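Local coordinates for protein O-methyltransferase (Burkholderia thailandensis, PDB 3MCZ) that probably transfers methyl groups from S-adenosylmethionine to hydroxyl groups of a small-molecule acceptor, working as a dimer, at residues 132-143 against 306-314. Residues are numbered along the deposited sequence; the frame is centred on the assembly and turned at random.
Sequences LRSEKPLAFQQE and HMMVNTNHG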
loop_
_atom_site.group_PDB
_atom_site.type_symbol
_atom_site.label_atom_id
_atom_site.label_comp_id
_atom_site.label_asym_id
_atom_site.label_seq_id
_atom_site.Cartn_x
_atom_site.Cartn_y
_atom_site.Cartn_z
ATOM N N LEU A 132 5.144 1.472 19.204
ATOM C CA LEU A 132 4.947 0.332 20.068
ATOM C C LEU A 132 5.744 0.440 21.369
ATOM O O LEU A 132 5.356 -0.117 22.396
ATOM C CB LEU A 132 5.335 -0.971 19.328
ATOM C CG LEU A 132 4.353 -1.347 18.215
ATOM C CD1 LEU A 132 5.026 -2.346 17.239
ATOM C CD2 LEU A 132 3.059 -1.930 18.818
ATOM N N ARG A 133 6.856 1.154 21.309
ATOM C CA ARG A 133 7.733 1.250 22.457
ATOM C C ARG A 133 7.586 2.546 23.284
ATOM O O ARG A 133 8.345 2.765 24.239
ATOM C CB ARG A 133 9.171 1.078 21.992
ATOM C CG ARG A 133 9.468 -0.355 21.539
ATOM C CD ARG A 133 10.814 -0.385 20.878
ATOM N NE ARG A 133 11.256 -1.722 20.556
ATOM C CZ ARG A 133 11.053 -2.333 19.388
ATOM N NH1 ARG A 133 10.355 -1.743 18.415
ATOM N NH2 ARG A 133 11.505 -3.565 19.215
ATOM N N SER A 134 6.605 3.384 22.950
ATOM C CA SER A 134 6.431 4.647 23.647
ATOM C C SER A 134 5.146 4.686 24.449
ATOM O O SER A 134 4.063 4.439 23.912
ATOM C CB SER A 134 6.414 5.814 22.666
ATOM O OG SER A 134 6.212 7.033 23.353
ATOM N N GLU A 135 5.272 5.030 25.726
ATOM C CA GLU A 135 4.085 5.256 26.583
ATOM C C GLU A 135 3.490 6.652 26.358
ATOM O O GLU A 135 2.380 6.930 26.782
ATOM C CB GLU A 135 4.436 5.047 28.068
ATOM C CG GLU A 135 5.201 3.748 28.292
ATOM C CD GLU A 135 4.663 2.900 29.421
ATOM O OE1 GLU A 135 3.675 2.135 29.206
ATOM O OE2 GLU A 135 5.258 2.980 30.523
ATOM N N LYS A 136 4.246 7.521 25.700
ATOM C CA LYS A 136 3.874 8.915 25.466
ATOM C C LYS A 136 3.625 9.187 23.966
ATOM O O LYS A 136 4.156 8.478 23.103
ATOM C CB LYS A 136 5.004 9.842 25.948
ATOM C CG LYS A 136 5.229 9.783 27.477
ATOM C CD LYS A 136 6.324 10.772 27.922
ATOM C CE LYS A 136 7.715 10.373 27.410
ATOM N NZ LYS A 136 8.562 11.574 27.011
ATOM N N PRO A 137 2.852 10.235 23.657
ATOM C CA PRO A 137 2.590 10.546 22.259
ATOM C C PRO A 137 3.894 10.884 21.561
ATOM O O PRO A 137 4.781 11.489 22.163
ATOM C CB PRO A 137 1.673 11.792 22.317
ATOM C CG PRO A 137 1.292 11.974 23.724
ATOM C CD PRO A 137 2.334 11.282 24.564
ATOM N N LEU A 138 4.023 10.474 20.318
ATOM C CA LEU A 138 5.226 10.755 19.537
ATOM C C LEU A 138 4.988 11.992 18.686
ATOM O O LEU A 138 3.844 12.404 18.449
ATOM C CB LEU A 138 5.582 9.548 18.677
ATOM C CG LEU A 138 6.088 8.336 19.505
ATOM C CD1 LEU A 138 6.611 7.243 18.599
ATOM C CD2 LEU A 138 7.215 8.734 20.467
ATOM N N ALA A 139 6.076 12.600 18.262
ATOM C CA ALA A 139 6.007 13.915 17.607
ATOM C C ALA A 139 5.132 13.946 16.337
ATOM O O ALA A 139 4.580 14.991 16.018
ATOM C CB ALA A 139 7.424 14.461 17.350
ATOM N N PHE A 140 4.938 12.803 15.671
ATOM C CA PHE A 140 4.123 12.706 14.431
ATOM C C PHE A 140 2.619 12.328 14.604
ATOM O O PHE A 140 1.816 12.417 13.661
ATOM C CB PHE A 140 4.816 11.761 13.434
ATOM C CG PHE A 140 5.117 10.372 13.988
ATOM C CD1 PHE A 140 4.137 9.411 14.021
ATOM C CD2 PHE A 140 6.369 10.061 14.493
ATOM C CE1 PHE A 140 4.414 8.133 14.535
ATOM C CE2 PHE A 140 6.657 8.805 15.003
ATOM C CZ PHE A 140 5.673 7.840 15.022
ATOM N N GLN A 141 2.209 11.941 15.812
ATOM C CA GLN A 141 0.825 11.576 16.054
ATOM C C GLN A 141 -0.098 12.811 16.154
ATOM O O GLN A 141 0.377 13.952 16.325
ATOM C CB GLN A 141 0.742 10.704 17.319
ATOM C CG GLN A 141 1.507 9.364 17.146
ATOM C CD GLN A 141 1.403 8.443 18.346
ATOM O OE1 GLN A 141 1.988 8.720 19.414
ATOM N NE2 GLN A 141 0.661 7.328 18.185
ATOM N N GLN A 142 -1.405 12.586 16.046
ATOM C CA GLN A 142 -2.372 13.678 15.813
ATOM C C GLN A 142 -2.406 14.753 16.895
ATOM O O GLN A 142 -2.523 15.957 16.598
ATOM C CB GLN A 142 -3.793 13.102 15.605
ATOM C CG GLN A 142 -3.908 12.381 14.277
ATOM C CD GLN A 142 -5.319 11.856 13.976
ATOM O OE1 GLN A 142 -6.155 11.715 14.879
ATOM N NE2 GLN A 142 -5.583 11.586 12.694
ATOM N N GLU A 143 -2.300 14.323 18.144
ATOM C CA GLU A 143 -2.321 15.256 19.260
ATOM C C GLU A 143 -1.114 16.220 19.221
ATOM O O GLU A 143 -1.229 17.352 19.706
ATOM C CB GLU A 143 -2.480 14.538 20.621
ATOM C CG GLU A 143 -1.439 13.456 20.959
ATOM C CD GLU A 143 -1.828 12.058 20.500
ATOM O OE1 GLU A 143 -2.304 11.939 19.344
ATOM O OE2 GLU A 143 -1.658 11.080 21.288
ATOM N N HIS A 306 -4.733 1.028 13.358
ATOM C CA HIS A 306 -4.738 2.323 12.683
ATOM C C HIS A 306 -4.820 3.456 13.722
ATOM O O HIS A 306 -4.064 4.436 13.677
ATOM C CB HIS A 306 -5.911 2.333 11.709
ATOM C CG HIS A 306 -5.886 3.430 10.693
ATOM N ND1 HIS A 306 -6.714 3.418 9.593
ATOM C CD2 HIS A 306 -5.139 4.549 10.591
ATOM C CE1 HIS A 306 -6.487 4.499 8.864
ATOM N NE2 HIS A 306 -5.545 5.212 9.457
HETATM N N MSE A 307 -5.706 3.307 14.679
HETATM C CA MSE A 307 -5.922 4.346 15.687
HETATM C C MSE A 307 -4.741 4.436 16.637
HETATM O O MSE A 307 -4.380 5.529 17.020
HETATM C CB MSE A 307 -7.219 4.092 16.471
HETATM C CG MSE A 307 -8.502 4.248 15.646
HETATM SE SE MSE A 307 -8.647 5.954 14.710
HETATM C CE MSE A 307 -7.856 7.088 16.058
HETATM N N MSE A 308 -4.114 3.302 16.949
HETATM C CA MSE A 308 -2.869 3.267 17.727
HETATM C C MSE A 308 -1.753 4.001 16.995
HETATM O O MSE A 308 -0.945 4.723 17.617
HETATM C CB MSE A 308 -2.467 1.803 17.998
HETATM C CG MSE A 308 -1.340 1.633 18.991
HETATM SE SE MSE A 308 -0.325 0.085 18.661
HETATM C CE MSE A 308 0.771 0.865 17.485
ATOM N N VAL A 309 -1.683 3.862 15.667
ATOM C CA VAL A 309 -0.669 4.653 14.956
ATOM C C VAL A 309 -0.994 6.163 15.062
ATOM O O VAL A 309 -0.066 6.986 15.244
ATOM C CB VAL A 309 -0.482 4.200 13.493
ATOM C CG1 VAL A 309 0.377 5.203 12.693
ATOM C CG2 VAL A 309 0.128 2.776 13.470
ATOM N N ASN A 310 -2.263 6.513 14.904
ATOM C CA ASN A 310 -2.699 7.912 14.891
ATOM C C ASN A 310 -2.595 8.655 16.221
ATOM O O ASN A 310 -2.315 9.835 16.230
ATOM C CB ASN A 310 -4.144 8.069 14.428
ATOM C CG ASN A 310 -4.339 7.832 12.922
ATOM O OD1 ASN A 310 -3.381 7.678 12.152
ATOM N ND2 ASN A 310 -5.632 7.749 12.515
ATOM N N THR A 311 -2.865 7.992 17.324
ATOM C CA THR A 311 -2.869 8.669 18.623
ATOM C C THR A 311 -2.366 7.728 19.740
ATOM O O THR A 311 -2.615 6.503 19.691
ATOM C CB THR A 311 -4.308 9.242 18.908
ATOM O OG1 THR A 311 -4.216 10.264 19.898
ATOM C CG2 THR A 311 -5.273 8.196 19.359
ATOM N N ASN A 312 -1.755 8.293 20.777
ATOM C CA ASN A 312 -1.112 7.482 21.826
ATOM C C ASN A 312 -2.008 6.361 22.371
ATOM O O ASN A 312 -1.603 5.229 22.405
ATOM C CB ASN A 312 -0.703 8.384 23.007
ATOM C CG ASN A 312 0.266 7.709 23.980
ATOM O OD1 ASN A 312 0.934 6.738 23.656
ATOM N ND2 ASN A 312 0.301 8.217 25.215
ATOM N N HIS A 313 -3.196 6.719 22.832
ATOM C CA HIS A 313 -4.137 5.758 23.412
ATOM C C HIS A 313 -5.116 5.179 22.424
ATOM O O HIS A 313 -6.094 4.540 22.815
ATOM C CB HIS A 313 -4.919 6.385 24.579
ATOM C CG HIS A 313 -4.080 6.703 25.765
ATOM N ND1 HIS A 313 -4.590 7.346 26.878
ATOM C CD2 HIS A 313 -2.779 6.454 26.035
ATOM C CE1 HIS A 313 -3.627 7.495 27.771
ATOM N NE2 HIS A 313 -2.512 6.999 27.265
ATOM N N GLY A 314 -4.853 5.337 21.128
ATOM C CA GLY A 314 -5.782 4.864 20.103
ATOM C C GLY A 314 -6.036 3.374 20.232
ATOM O O GLY A 314 -5.089 2.566 20.343
#
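Gln141 lies against the C-terminal end of helix 298-310, and its side chain can be followed atom by atom across the last carbonyls of that helix. CB rests 3.4 Å from Asn310 O, and CG is equally close to Val309 O. From there the extended chain (chi2 -177°) carries the amide past the last turn of the helix, where NE2 donates to Val309 O at 3.0 Å. The acceptor lies close to the amide plane of Gln141, yet NE2 itself sits well above the carbonyl plane of Val309. The other amide atom, OE1, turns back to its own segment and takes the N-H of Leu138 on an in-plane lone pair, so both ends of the amide are held and its flip is fixed; this bond joins the first and last residues of the type I turn 138-141.

Gln141 is the N-cap of helix 142-145, and the next residue continues the join: Gln142 N points almost straight at Asn310 O (2.9 Å), linking the start of one helix to the end of another. Alongside, the side-chain amides of Gln142 and Asn310 stack, their planes 19° apart. The carboxylate of Glu143 spans the residues that follow the helix. Glu143 OE1 accepts a hydrogen bond from Thr311 OG1 at 2.6 Å, met from above the carboxylate plane, while OE2 accepts Asn312 N through its syn lone pair. Asn312 then reaches the preceding loop, where ND2 donates to Glu135 O (2.9 Å) and Pro137 CD packs beside it; Lys72 of the second subunit hydrogen-bonds to Asn312 OD1.

Leu132 CD2 meets the methyl CE of Met308, a selenomethionine whose side chain also touches Ile131. The contact thus ties helices 128-132 and 142-145 to the end of helix 298-310, which follows strand 281-288 of the Rossmann-like methyltransferase sheet.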